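Local atomic coordinates of designed CISK-PX domain (Synthetic construct, PDB entry 4OXW), a protein that is a computationally designed version of the CISK PX domain, a fold whose natural members typically bind phosphoinositide lipids on membranes. Residues 27-32 with 38-43; 15-20 with 79-84. All blocks are in the same frame, centred on the assembly; numbering follows the deposited sequence.

Overall arrangement
Strand 25-34 forms one side of contact 1 and borders contact 2, as the middle strand of a three-stranded antiparallel sheet. Contact 1 pairs it with strand 37-44 as a hairpin; contact 2 takes the other outer strand, 9-18, and rests its Phe-15 on helix 78-96. The two centres lie about 14 Å apart. They are joined through the backbone, Glu-16 N standing 2.8 Å from Met-27 O in a probable hydrogen bond, and through Tyr-28, which packs on Phe-15, Leu-81 and Arg-84. A bound sulfate, probably from the crystallisation liquor, lies about 6 Å from the Tyr-28 side chain.

Contact 1: 27-32 with 38-43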
ATOM      1  N   MET A  27       8.784   4.779   1.431  1.00 19.61           N
ATOM      2  CA  MET A  27       7.451   5.000   0.896  1.00 20.73           C
ATOM      3  C   MET A  27       7.289   4.278  -0.420  1.00 22.17           C
ATOM      4  O   MET A  27       8.230   4.116  -1.186  1.00 23.45           O
ATOM      5  CB  MET A  27       7.204   6.477   0.712  1.00 25.93           C
ATOM      6  CG  MET A  27       7.297   7.243   2.011  1.00 43.13           C
ATOM      7  SD  MET A  27       5.860   8.286   2.245  1.00 70.94           S
ATOM      8  CE  MET A  27       6.410   9.132   3.733  1.00 61.41           C
ATOM      9  N   TYR A  28       6.070   3.815  -0.668  1.00 18.42           N
ATOM     10  CA  TYR A  28       5.730   3.042  -1.852  1.00 16.58           C
ATOM     11  C   TYR A  28       4.893   3.946  -2.724  1.00 17.71           C
ATOM     12  O   TYR A  28       3.961   4.566  -2.231  1.00 17.50           O
ATOM     13  CB  TYR A  28       4.959   1.722  -1.487  1.00 15.07           C
ATOM     14  CG  TYR A  28       5.858   0.816  -0.649  1.00 15.44           C
ATOM     15  CD1 TYR A  28       6.728  -0.081  -1.253  1.00 15.98           C
ATOM     16  CD2 TYR A  28       5.909   0.937   0.721  1.00 15.99           C
ATOM     17  CE1 TYR A  28       7.617  -0.847  -0.522  1.00 17.23           C
ATOM     18  CE2 TYR A  28       6.787   0.167   1.482  1.00 17.83           C
ATOM     19  CZ  TYR A  28       7.687  -0.707   0.845  1.00 17.61           C
ATOM     20  OH  TYR A  28       8.609  -1.502   1.558  1.00 19.41           O
ATOM     21  N   LYS A  29       5.277   4.069  -3.992  1.00 19.48           N
ATOM     22  CA  LYS A  29       4.550   4.891  -4.939  1.00 20.62           C
ATOM     23  C   LYS A  29       3.427   4.067  -5.567  1.00 19.31           C
ATOM     24  O   LYS A  29       3.687   3.123  -6.308  1.00 21.29           O
ATOM     25  CB  LYS A  29       5.521   5.387  -6.019  1.00 22.75           C
ATOM     26  CG  LYS A  29       4.830   6.181  -7.090  1.00 23.49           C
ATOM     27  CD  LYS A  29       5.792   6.642  -8.169  1.00 31.59           C
ATOM     28  CE  LYS A  29       5.070   7.613  -9.104  1.00 39.65           C
ATOM     29  NZ  LYS A  29       5.945   8.036 -10.251  1.00 48.92           N
ATOM     30  N   ILE A  30       2.178   4.392  -5.234  1.00 19.73           N
ATOM     31  CA  ILE A  30       1.025   3.709  -5.812  1.00 18.09           C
ATOM     32  C   ILE A  30       0.508   4.547  -7.015  1.00 17.98           C
ATOM     33  O   ILE A  30       0.112   5.713  -6.844  1.00 21.76           O
ATOM     34  CB  ILE A  30      -0.110   3.520  -4.816  1.00 18.23           C
ATOM     35  CG1 ILE A  30       0.411   2.962  -3.464  1.00 20.16           C
ATOM     36  CG2 ILE A  30      -1.215   2.643  -5.429  1.00 19.99           C
ATOM     37  CD1 ILE A  30      -0.646   2.913  -2.385  1.00 21.43           C
ATOM     38  N   LYS A  31       0.542   3.950  -8.194  1.00 19.91           N
ATOM     39  CA  LYS A  31      -0.018   4.556  -9.423  1.00 20.31           C
ATOM     40  C   LYS A  31      -1.471   4.097  -9.541  1.00 22.11           C
ATOM     41  O   LYS A  31      -1.771   2.905  -9.414  1.00 21.70           O
ATOM     42  CB  LYS A  31       0.792   4.134 -10.668  1.00 26.30           C
ATOM     43  CG  LYS A  31       2.134   4.855 -10.774  1.00 36.39           C
ATOM     44  CD  LYS A  31       2.931   4.469 -12.019  1.00 46.96           C
ATOM     45  CE  LYS A  31       2.078   4.297 -13.274  1.00 60.17           C
ATOM     46  NZ  LYS A  31       2.945   4.000 -14.462  1.00 57.74           N
ATOM     47  N   VAL A  32      -2.382   5.060  -9.706  1.00 21.61           N
ATOM     48  CA  VAL A  32      -3.810   4.803  -9.670  1.00 19.80           C
ATOM     49  C   VAL A  32      -4.364   5.308 -11.005  1.00 23.13           C
ATOM     50  O   VAL A  32      -4.036   6.397 -11.420  1.00 24.58           O
ATOM     51  CB  VAL A  32      -4.493   5.523  -8.514  1.00 24.86           C
ATOM     52  CG1 VAL A  32      -5.987   5.190  -8.469  1.00 23.52           C
ATOM     53  CG2 VAL A  32      -3.831   5.195  -7.186  1.00 24.24           C
ATOM     54  N   GLU A  38      -4.886   9.416 -14.312  1.00 23.99           N
ATOM     55  CA  GLU A  38      -3.818   8.678 -13.634  1.00 24.77           C
ATOM     56  C   GLU A  38      -3.158   9.628 -12.639  1.00 29.99           C
ATOM     57  O   GLU A  38      -2.979  10.826 -12.907  1.00 28.03           O
ATOM     58  CB  GLU A  38      -2.821   8.137 -14.652  1.00 31.15           C
ATOM     59  CG  GLU A  38      -1.654   7.341 -14.059  1.00 41.10           C
ATOM     60  CD  GLU A  38      -0.824   6.635 -15.114  1.00 50.42           C
ATOM     61  OE1 GLU A  38      -0.617   7.215 -16.198  1.00 66.95           O
ATOM     62  OE2 GLU A  38      -0.368   5.501 -14.853  1.00 65.80           O
ATOM     63  N   TRP A  39      -2.865   9.117 -11.447  1.00 21.61           N
ATOM     64  CA  TRP A  39      -2.143   9.904 -10.448  1.00 21.03           C
ATOM     65  C   TRP A  39      -1.374   8.909  -9.568  1.00 23.50           C
ATOM     66  O   TRP A  39      -1.434   7.701  -9.759  1.00 23.27           O
ATOM     67  CB  TRP A  39      -3.072  10.747  -9.595  1.00 22.02           C
ATOM     68  CG  TRP A  39      -4.029   9.995  -8.776  1.00 24.21           C
ATOM     69  CD1 TRP A  39      -3.856   9.555  -7.476  1.00 25.51           C
ATOM     70  CD2 TRP A  39      -5.351   9.599  -9.154  1.00 28.40           C
ATOM     71  NE1 TRP A  39      -4.988   8.904  -7.043  1.00 24.79           N
ATOM     72  CE2 TRP A  39      -5.916   8.898  -8.054  1.00 25.69           C
ATOM     73  CE3 TRP A  39      -6.103   9.722 -10.335  1.00 30.44           C
ATOM     74  CZ2 TRP A  39      -7.193   8.364  -8.084  1.00 29.53           C
ATOM     75  CZ3 TRP A  39      -7.358   9.187 -10.365  1.00 31.34           C
ATOM     76  CH2 TRP A  39      -7.906   8.518  -9.248  1.00 35.81           C
ATOM     77  N   ALA A  40      -0.598   9.450  -8.652  1.00 23.45           N
ATOM     78  CA  ALA A  40       0.178   8.631  -7.721  1.00 21.40           C
ATOM     79  C   ALA A  40      -0.017   9.146  -6.309  1.00 24.59           C
ATOM     80  O   ALA A  40      -0.186  10.343  -6.090  1.00 24.71           O
ATOM     81  CB  ALA A  40       1.644   8.712  -8.091  1.00 27.09           C
ATOM     82  N   VAL A  41       0.055   8.239  -5.343  1.00 22.57           N
ATOM     83  CA  VAL A  41       0.070   8.587  -3.937  1.00 21.62           C
ATOM     84  C   VAL A  41       1.258   7.824  -3.382  1.00 19.57           C
ATOM     85  O   VAL A  41       1.677   6.793  -3.934  1.00 20.76           O
ATOM     86  CB  VAL A  41      -1.215   8.226  -3.159  1.00 22.50           C
ATOM     87  CG1 VAL A  41      -2.387   9.078  -3.705  1.00 23.08           C
ATOM     88  CG2 VAL A  41      -1.534   6.741  -3.243  1.00 20.90           C
ATOM     89  N   TYR A  42       1.769   8.320  -2.273  1.00 21.17           N
ATOM     90  CA  TYR A  42       2.877   7.656  -1.631  1.00 18.96           C
ATOM     91  C   TYR A  42       2.456   7.198  -0.263  1.00 17.88           C
ATOM     92  O   TYR A  42       1.922   8.006   0.515  1.00 21.24           O
ATOM     93  CB  TYR A  42       4.048   8.655  -1.504  1.00 20.40           C
ATOM     94  CG  TYR A  42       4.545   9.059  -2.839  1.00 24.26           C
ATOM     95  CD1 TYR A  42       5.586   8.411  -3.414  1.00 26.84           C
ATOM     96  CD2 TYR A  42       3.899  10.049  -3.556  1.00 34.68           C
ATOM     97  CE1 TYR A  42       6.017   8.769  -4.671  1.00 33.77           C
ATOM     98  CE2 TYR A  42       4.310  10.403  -4.812  1.00 35.82           C
ATOM     99  CZ  TYR A  42       5.387   9.757  -5.360  1.00 34.15           C
ATOM    100  OH  TYR A  42       5.828  10.089  -6.623  1.00 48.96           O
ATOM    101  N   ARG A  43       2.762   5.954   0.096  1.00 17.70           N
ATOM    102  CA  ARG A  43       2.326   5.377   1.363  1.00 17.70           C
ATOM    103  C   ARG A  43       3.385   4.512   1.980  1.00 18.34           C
ATOM    104  O   ARG A  43       4.029   3.694   1.318  1.00 19.29           O
ATOM    105  CB  ARG A  43       1.046   4.520   1.180  1.00 18.26           C
ATOM    106  CG  ARG A  43      -0.109   5.333   0.617  1.00 18.70           C
ATOM    107  CD  ARG A  43      -0.731   6.252   1.690  1.00 23.18           C
ATOM    108  NE  ARG A  43      -1.862   6.980   1.114  1.00 18.39           N
ATOM    109  CZ  ARG A  43      -1.905   8.263   0.861  1.00 22.74           C
ATOM    110  NH1 ARG A  43      -0.870   9.058   1.130  1.00 31.12           N
ATOM    111  NH2 ARG A  43      -2.997   8.794   0.318  1.00 25.98           N
TER
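Val-32 lies over one face of the Trp-39 indole, on the tight face of the contact. Val-32 CB stands 3.9 Å from the centroid of the Trp-39 five-membered ring, a CH-pi contact, while Val-32 CG1 reaches across to Trp-39 CZ2 at 3.4 Å. Trp-39 CG sits between its own backbone N and carbonyl carbon (chi1 63°), which turns the indole toward the neighbouring strand; NE1 is then bonded to the carbonyl of Leu-111 in helix 105-112. On the same face Ile-30 CB meets Val-41 CG2, and Ile-30 CD1 touches the Arg-43 chain at CG, 3.9 Å away. The Arg-43 chain bends at chi2, sets one face of its guanidinium over Val-41 CB and gives NH2 to Phe-110 O, so helix 105-112 accepts bonds from two side chains of this face.

Between the two faces, three antiparallel pairs are each joined by two backbone hydrogen bonds: Tyr-28 with Arg-43, Ile-30 with Val-41 and Val-32 with Trp-39. The bond from Ile-30 N to Val-41 O, 2.8 Å, runs nearly along the C=O axis, whereas Tyr-28 N approaches Arg-43 O from 41° above the carbonyl plane.

The other face is looser and more polar. Lys-29, extended throughout, runs alongside Tyr-42 in the same direction, its CB and CG near CE1 and Lys-29 CE 3.6 Å from Tyr-42 OH. Ala-40 CB also meets that CE. Lys-31 NZ and Glu-38 OE2 form a long salt bridge of 3.7 Å, near the exposed Glu-38. A largely apolar face packed on helices 105-112 and 78-96 thus backs a more polar one on an antiparallel beta hairpin of the PX-domain sheet.

Contact 2: 15-20 with 79-84; sequences FEKEGE and QILEKR
Phe-15 lays one face of its ring on Leu-81 of helix 78-96, the two side chains crossing at about a right angle. From CB, which points toward the helix, the phenylalanine chain turns at chi1 66°, placing CG between the backbone N and the carbonyl carbon. Farther out, Phe-15 CD2 comes to Leu-81 CB, and Phe-15 CE2 lies closer to that same carbon, at 3.6 Å. Across the ring, Phe-15 CE1 meets Leu-81 CD1 at 3.9 Å. The outermost atom, Phe-15 CZ, is 3.8 Å from Leu-81 CB, which sits over the face, 23° off the ring normal, as a CH-pi contact.

Glu-82 reaches the ring from another direction. Although its CB points away, the chain bends at chi2 and brings Glu-82 OE2 to 3.4 Å from Phe-15 CE2, with ring and carboxylate planes 52° apart; OE1 forms a salt bridge with Lys-85. Lys-17 NZ passes Leu-81 CD1 at 4.0 Å, donates to Ala-75 O and has a long, weak ion pair with Glu-78. Replacing Phe-15 by an alanine removes the ring over Leu-81 CB and is likely to open a gap between strand 9-18 and the helix. Since the ring meets Leu-81 mainly through carbon, residues 15-20 and 79-84 are probably held together mostly by packing rather than by directed polar bonds.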
ATOM      1  N   PHE A  15       9.553   1.791  -4.796  1.00 21.07           N
ATOM      2  CA  PHE A  15       9.672   2.373  -3.468  1.00 23.91           C
ATOM      3  C   PHE A  15      10.742   3.481  -3.498  1.00 29.29           C
ATOM      4  O   PHE A  15      11.579   3.560  -4.431  1.00 24.99           O
ATOM      5  CB  PHE A  15       9.979   1.307  -2.426  1.00 23.12           C
ATOM      6  CG  PHE A  15      11.289   0.655  -2.578  1.00 22.82           C
ATOM      7  CD1 PHE A  15      12.440   1.308  -2.220  1.00 26.51           C
ATOM      8  CD2 PHE A  15      11.387  -0.615  -3.107  1.00 26.45           C
ATOM      9  CE1 PHE A  15      13.680   0.691  -2.387  1.00 29.96           C
ATOM     10  CE2 PHE A  15      12.602  -1.235  -3.247  1.00 30.03           C
ATOM     11  CZ  PHE A  15      13.754  -0.575  -2.911  1.00 27.66           C
ATOM     12  N   GLU A  16      10.683   4.362  -2.516  1.00 26.58           N
ATOM     13  CA  GLU A  16      11.584   5.505  -2.441  1.00 30.16           C
ATOM     14  C   GLU A  16      11.927   5.723  -0.981  1.00 34.06           C
ATOM     15  O   GLU A  16      11.088   5.537  -0.098  1.00 33.26           O
ATOM     16  CB  GLU A  16      10.891   6.753  -2.975  1.00 41.03           C
ATOM     17  CG  GLU A  16      10.612   6.666  -4.466  1.00 61.23           C
ATOM     18  CD  GLU A  16       9.854   7.844  -5.023  1.00 75.61           C
ATOM     19  OE1 GLU A  16       9.681   8.847  -4.294  1.00 78.46           O
ATOM     20  OE2 GLU A  16       9.438   7.748  -6.203  1.00 82.37           O
ATOM     21  N   LYS A  17      13.153   6.143  -0.708  1.00 39.26           N
ATOM     22  CA  LYS A  17      13.541   6.440   0.672  1.00 43.90           C
ATOM     23  C   LYS A  17      13.621   7.927   0.858  1.00 48.91           C
ATOM     24  O   LYS A  17      14.346   8.596   0.137  1.00 56.55           O
ATOM     25  CB  LYS A  17      14.872   5.797   1.017  1.00 41.82           C
ATOM     26  CG  LYS A  17      15.005   4.374   0.502  1.00 50.17           C
ATOM     27  CD  LYS A  17      16.040   3.584   1.293  1.00 50.63           C
ATOM     28  CE  LYS A  17      16.438   2.305   0.573  1.00 62.24           C
ATOM     29  NZ  LYS A  17      17.238   1.370   1.419  1.00 67.25           N
ATOM     30  N   GLU A  18      12.861   8.435   1.818  1.00 54.32           N
ATOM     31  CA  GLU A  18      12.712   9.864   2.021  1.00 72.52           C
ATOM     32  C   GLU A  18      13.123  10.162   3.446  1.00 85.03           C
ATOM     33  O   GLU A  18      13.074   9.283   4.313  1.00 71.60           O
ATOM     34  CB  GLU A  18      11.251  10.293   1.799  1.00 78.15           C
ATOM     35  CG  GLU A  18      10.574   9.636   0.597  1.00 85.23           C
ATOM     36  CD  GLU A  18       9.127  10.069   0.420  1.00104.75           C
ATOM     37  OE1 GLU A  18       8.394   9.435  -0.380  1.00 94.03           O
ATOM     38  OE2 GLU A  18       8.723  11.051   1.080  1.00132.50           O
ATOM     39  N   GLY A  19      13.549  11.398   3.682  1.00118.59           N
ATOM     40  CA  GLY A  19      13.809  11.861   5.036  1.00142.88           C
ATOM     41  C   GLY A  19      15.153  12.529   5.236  1.00144.75           C
ATOM     42  O   GLY A  19      15.426  13.590   4.671  1.00160.60           O
ATOM     43  N   GLU A  20      15.998  11.886   6.036  1.00139.35           N
ATOM     44  CA  GLU A  20      17.164  12.541   6.611  1.00130.66           C
ATOM     45  C   GLU A  20      18.455  11.742   6.432  1.00135.52           C
ATOM     46  O   GLU A  20      19.442  12.239   5.883  1.00143.87           O
ATOM     47  CB  GLU A  20      16.930  12.739   8.111  1.00106.15           C
ATOM     48  CG  GLU A  20      15.483  12.999   8.512  1.00 77.43           C
ATOM     49  CD  GLU A  20      15.331  13.030  10.015  1.00 70.47           C
ATOM     50  OE1 GLU A  20      16.386  13.148  10.695  1.00 75.49           O
ATOM     51  OE2 GLU A  20      14.178  12.936  10.519  1.00 35.69           O
ATOM     52  N   GLN A  79      16.532  -6.230  -1.023  1.00 21.52           N
ATOM     53  CA  GLN A  79      15.927  -7.421  -1.486  1.00 25.85           C
ATOM     54  C   GLN A  79      14.594  -7.633  -0.720  1.00 24.56           C
ATOM     55  O   GLN A  79      13.572  -8.009  -1.316  1.00 26.36           O
ATOM     56  CB  GLN A  79      16.872  -8.591  -1.307  1.00 35.62           C
ATOM     57  CG  GLN A  79      16.227  -9.931  -1.102  1.00 55.01           C
ATOM     58  CD  GLN A  79      17.242 -10.941  -0.590  1.00 77.42           C
ATOM     59  OE1 GLN A  79      17.710 -11.792  -1.348  1.00 82.71           O
ATOM     60  NE2 GLN A  79      17.618 -10.823   0.695  1.00 77.62           N
ATOM     61  N   ILE A  80      14.640  -7.356   0.578  1.00 24.67           N
ATOM     62  CA  ILE A  80      13.404  -7.400   1.425  1.00 26.88           C
ATOM     63  C   ILE A  80      12.370  -6.368   0.928  1.00 27.76           C
ATOM     64  O   ILE A  80      11.172  -6.659   0.819  1.00 24.24           O
ATOM     65  CB  ILE A  80      13.764  -7.121   2.896  1.00 32.99           C
ATOM     66  CG1 ILE A  80      14.438  -8.362   3.496  1.00 42.50           C
ATOM     67  CG2 ILE A  80      12.549  -6.704   3.703  1.00 30.03           C
ATOM     68  CD1 ILE A  80      14.905  -8.132   4.919  1.00 55.40           C
ATOM     69  N   LEU A  81      12.838  -5.170   0.626  1.00 23.61           N
ATOM     70  CA  LEU A  81      11.950  -4.107   0.100  1.00 23.01           C
ATOM     71  C   LEU A  81      11.341  -4.464  -1.259  1.00 25.42           C
ATOM     72  O   LEU A  81      10.163  -4.187  -1.499  1.00 21.15           O
ATOM     73  CB  LEU A  81      12.656  -2.754   0.054  1.00 22.77           C
ATOM     74  CG  LEU A  81      13.182  -2.131   1.346  1.00 21.75           C
ATOM     75  CD1 LEU A  81      13.942  -0.836   1.184  1.00 23.39           C
ATOM     76  CD2 LEU A  81      12.045  -2.000   2.366  1.00 23.19           C
ATOM     77  N   GLU A  82      12.089  -5.104  -2.171  1.00 22.08           N
ATOM     78  CA  GLU A  82      11.472  -5.503  -3.407  1.00 25.00           C
ATOM     79  C   GLU A  82      10.328  -6.504  -3.227  1.00 22.48           C
ATOM     80  O   GLU A  82       9.310  -6.415  -3.904  1.00 21.18           O
ATOM     81  CB  GLU A  82      12.478  -6.133  -4.374  1.00 25.78           C
ATOM     82  CG  GLU A  82      13.557  -5.208  -4.880  1.00 25.89           C
ATOM     83  CD  GLU A  82      13.074  -4.054  -5.740  1.00 25.49           C
ATOM     84  OE1 GLU A  82      11.927  -4.065  -6.233  1.00 26.21           O
ATOM     85  OE2 GLU A  82      13.854  -3.085  -5.841  1.00 27.60           O
ATOM     86  N   LYS A  83      10.509  -7.471  -2.315  1.00 20.54           N
ATOM     87  CA  LYS A  83       9.479  -8.471  -2.022  1.00 20.73           C
ATOM     88  C   LYS A  83       8.291  -7.847  -1.313  1.00 17.49           C
ATOM     89  O   LYS A  83       7.151  -8.193  -1.645  1.00 20.74           O
ATOM     90  CB  LYS A  83      10.032  -9.594  -1.152  1.00 24.42           C
ATOM     91  CG  LYS A  83       8.965 -10.637  -0.817  1.00 29.17           C
ATOM     92  CD  LYS A  83       9.452 -11.686   0.194  1.00 40.41           C
ATOM     93  CE  LYS A  83       8.371 -12.713   0.509  1.00 43.76           C
ATOM     94  NZ  LYS A  83       8.917 -13.829   1.345  1.00 44.01           N
ATOM     95  N   ARG A  84       8.539  -6.937  -0.371  1.00 18.56           N
ATOM     96  CA  ARG A  84       7.432  -6.212   0.284  1.00 16.58           C
ATOM     97  C   ARG A  84       6.644  -5.366  -0.754  1.00 16.27           C
ATOM     98  O   ARG A  84       5.434  -5.365  -0.737  1.00 18.06           O
ATOM     99  CB  ARG A  84       7.949  -5.321   1.395  1.00 17.51           C
ATOM    100  CG  ARG A  84       6.888  -4.482   2.057  1.00 19.80           C
ATOM    101  CD  ARG A  84       7.385  -3.782   3.298  1.00 18.02           C
ATOM    102  NE  ARG A  84       7.232  -4.587   4.513  1.00 18.95           N
ATOM    103  CZ  ARG A  84       7.507  -4.143   5.737  1.00 18.06           C
ATOM    104  NH1 ARG A  84       7.974  -2.937   5.920  1.00 17.96           N
ATOM    105  NH2 ARG A  84       7.249  -4.892   6.812  1.00 20.13           N
TER